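Local coordinates for protein putative acetyltransferase (Clostridium difficile, PDB 3DSB) that probably transfers an acyl group, being a putative acetyltransferase of the GNAT superfamily, at residues A[107-110]-A[111-115]. Sequence-based numbering, arbitrary orientation.
Sequences NYIK and NICDK
Tyr108 O is gripped twice: Ile112 N donates to it at 3.1 Å with an N-H...O angle of 162°, and a water donates from 2.9 Å. The same water gives its other hydrogen to Asn111 OD1 (2.8 Å), so it ties the amide to the backbone one turn of helix earlier; it also lies 3.4 Å above the Tyr108 ring plane, over the centre of one face. Asn111 CG stands anti to the backbone N (chi1 176°), which sets the amide on that side, and the turn about chi2 (-109°) presents OD1 to the water. Bonds from Asn111 N and Cys113 N to the carbonyls four residues back, and from Asp114 N to Lys110 O at 2.9 Å, confirm regular alpha-helix. Ile112 CD1 touches two side chains, 3.9 Å from Tyr108 CE2, approached obliquely, and 4.0 Å from Ile109 CD1, whose side chain runs alongside. Lys110 NZ is hydrogen-bonded to Leu140 O, with a weak second bond to Asn107 OD1 (3.2 Å). Asp114 OD2 bonds to Tyr152 OH of the second subunit. Ile109 and Cys113, the buried residues here, turn to the sheet side of helix 101-115, the crossover of a beta-alpha-beta unit, packing on Leu85 of strand 82-92 and Met122 of strand 119-127.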
ATOM      1  N   ASN A 107      11.158  -9.476 -13.271  1.00 14.60           N
ATOM      2  CA  ASN A 107      10.324 -10.233 -14.200  1.00 15.06           C
ATOM      3  C   ASN A 107       9.635 -11.412 -13.531  1.00 14.66           C
ATOM      4  O   ASN A 107       8.522 -11.806 -13.922  1.00 16.43           O
ATOM      5  CB  ASN A 107      11.134 -10.621 -15.440  1.00 15.49           C
ATOM      6  CG  ASN A 107      11.324  -9.445 -16.380  1.00 19.60           C
ATOM      7  OD1 ASN A 107      10.420  -8.632 -16.532  1.00 22.95           O
ATOM      8  ND2 ASN A 107      12.509  -9.327 -16.978  1.00 21.55           N
ATOM      9  N   TYR A 108      10.271 -11.979 -12.506  1.00 14.92           N
ATOM     10  CA  TYR A 108       9.626 -13.018 -11.711  1.00 15.38           C
ATOM     11  C   TYR A 108       8.349 -12.486 -11.050  1.00 15.34           C
ATOM     12  O   TYR A 108       7.316 -13.146 -11.069  1.00 14.96           O
ATOM     13  CB  TYR A 108      10.605 -13.517 -10.632  1.00 17.02           C
ATOM     14  CG  TYR A 108      10.179 -14.786  -9.906  1.00 18.07           C
ATOM     15  CD1 TYR A 108      10.530 -16.028 -10.433  1.00 20.65           C
ATOM     16  CD2 TYR A 108       9.468 -14.749  -8.699  1.00 19.72           C
ATOM     17  CE1 TYR A 108      10.183 -17.199  -9.828  1.00 21.81           C
ATOM     18  CE2 TYR A 108       9.092 -15.977  -8.070  1.00 20.67           C
ATOM     19  CZ  TYR A 108       9.471 -17.181  -8.653  1.00 20.59           C
ATOM     20  OH  TYR A 108       9.140 -18.425  -8.076  1.00 23.50           O
ATOM     21  N   ILE A 109       8.410 -11.297 -10.486  1.00 13.88           N
ATOM     22  CA  ILE A 109       7.229 -10.710  -9.852  1.00 13.44           C
ATOM     23  C   ILE A 109       6.197 -10.334 -10.930  1.00 14.15           C
ATOM     24  O   ILE A 109       4.995 -10.542 -10.733  1.00 14.38           O
ATOM     25  CB  ILE A 109       7.619  -9.517  -8.954  1.00 14.38           C
ATOM     26  CG1 ILE A 109       8.660  -9.952  -7.901  1.00 13.97           C
ATOM     27  CG2 ILE A 109       6.366  -8.873  -8.356  1.00 15.00           C
ATOM     28  CD1 ILE A 109       8.283 -11.124  -7.047  1.00 16.67           C
ATOM     29  N   LYS A 110       6.651  -9.797 -12.062  1.00 14.62           N
ATOM     30  CA  LYS A 110       5.691  -9.495 -13.164  1.00 15.65           C
ATOM     31  C   LYS A 110       4.949 -10.755 -13.554  1.00 16.08           C
ATOM     32  O   LYS A 110       3.731 -10.695 -13.801  1.00 15.82           O
ATOM     33  CB  LYS A 110       6.390  -8.899 -14.392  1.00 15.91           C
ATOM     34  CG  LYS A 110       6.797  -7.441 -14.220  1.00 18.25           C
ATOM     35  CD  LYS A 110       7.797  -6.941 -15.250  1.00 19.09           C
ATOM     36  CE  LYS A 110       7.248  -7.003 -16.611  1.00 21.83           C
ATOM     37  NZ  LYS A 110       8.249  -6.486 -17.592  1.00 22.21           N
ATOM     38  N   ASN A 111       5.662 -11.896 -13.630  1.00 15.77           N
ATOM     39  CA  ASN A 111       5.004 -13.162 -13.977  1.00 17.25           C
ATOM     40  C   ASN A 111       3.978 -13.587 -12.934  1.00 16.82           C
ATOM     41  O   ASN A 111       2.880 -14.049 -13.276  1.00 17.53           O
ATOM     42  CB  ASN A 111       6.051 -14.277 -14.194  1.00 16.92           C
ATOM     43  CG  ASN A 111       5.398 -15.631 -14.469  1.00 19.92           C
ATOM     44  OD1 ASN A 111       5.425 -16.535 -13.626  1.00 24.34           O
ATOM     45  ND2 ASN A 111       4.766 -15.751 -15.620  1.00 22.02           N
ATOM     46  N   ILE A 112       4.316 -13.432 -11.664  1.00 16.06           N
ATOM     47  CA  ILE A 112       3.335 -13.699 -10.597  1.00 15.98           C
ATOM     48  C   ILE A 112       2.070 -12.863 -10.840  1.00 15.12           C
ATOM     49  O   ILE A 112       0.941 -13.372 -10.749  1.00 15.67           O
ATOM     50  CB  ILE A 112       3.897 -13.393  -9.170  1.00 16.69           C
ATOM     51  CG1 ILE A 112       4.894 -14.493  -8.746  1.00 17.40           C
ATOM     52  CG2 ILE A 112       2.785 -13.181  -8.131  1.00 17.36           C
ATOM     53  CD1 ILE A 112       5.660 -14.141  -7.478  1.00 17.64           C
ATOM     54  N   CYS A 113       2.258 -11.585 -11.195  1.00 14.87           N
ATOM     55  CA  CYS A 113       1.088 -10.696 -11.391  1.00 14.49           C
ATOM     56  C   CYS A 113       0.267 -11.124 -12.620  1.00 15.97           C
ATOM     57  O   CYS A 113      -0.975 -11.157 -12.575  1.00 17.19           O
ATOM     58  CB  CYS A 113       1.552  -9.245 -11.557  1.00 14.63           C
ATOM     59  SG  CYS A 113       2.250  -8.594 -10.017  1.00 12.78           S
ATOM     60  N   ASP A 114       0.943 -11.504 -13.686  1.00 16.26           N
ATOM     61  CA  ASP A 114       0.231 -11.807 -14.915  1.00 18.42           C
ATOM     62  C   ASP A 114      -0.503 -13.149 -14.791  1.00 19.02           C
ATOM     63  O   ASP A 114      -1.575 -13.340 -15.379  1.00 20.22           O
ATOM     64  CB  ASP A 114       1.207 -11.816 -16.088  1.00 20.91           C
ATOM     65  CG  ASP A 114       1.592 -10.396 -16.533  1.00 22.29           C
ATOM     66  OD1 ASP A 114       0.817  -9.421 -16.288  1.00 25.39           O
ATOM     67  OD2 ASP A 114       2.651 -10.266 -17.168  1.00 27.42           O
ATOM     68  N   LYS A 115       0.022 -14.052 -13.979  1.00 19.01           N
ATOM     69  CA  LYS A 115      -0.583 -15.401 -13.875  1.00 20.84           C
ATOM     70  C   LYS A 115      -1.710 -15.484 -12.845  1.00 20.52           C
ATOM     71  O   LYS A 115      -2.460 -16.488 -12.764  1.00 22.00           O
ATOM     72  CB  LYS A 115       0.492 -16.434 -13.510  1.00 21.50           C
ATOM     73  CG  LYS A 115       1.549 -16.660 -14.575  1.00 25.07           C
ATOM     74  CD  LYS A 115       1.016 -17.354 -15.830  1.00 29.35           C
ATOM     75  CE  LYS A 115       2.169 -17.550 -16.829  1.00 32.54           C
ATOM     76  NZ  LYS A 115       1.767 -18.096 -18.178  1.00 35.62           N
TER
HETATM   77  O   HOH W   1       7.093 -16.021 -11.418  1.00 20.70           O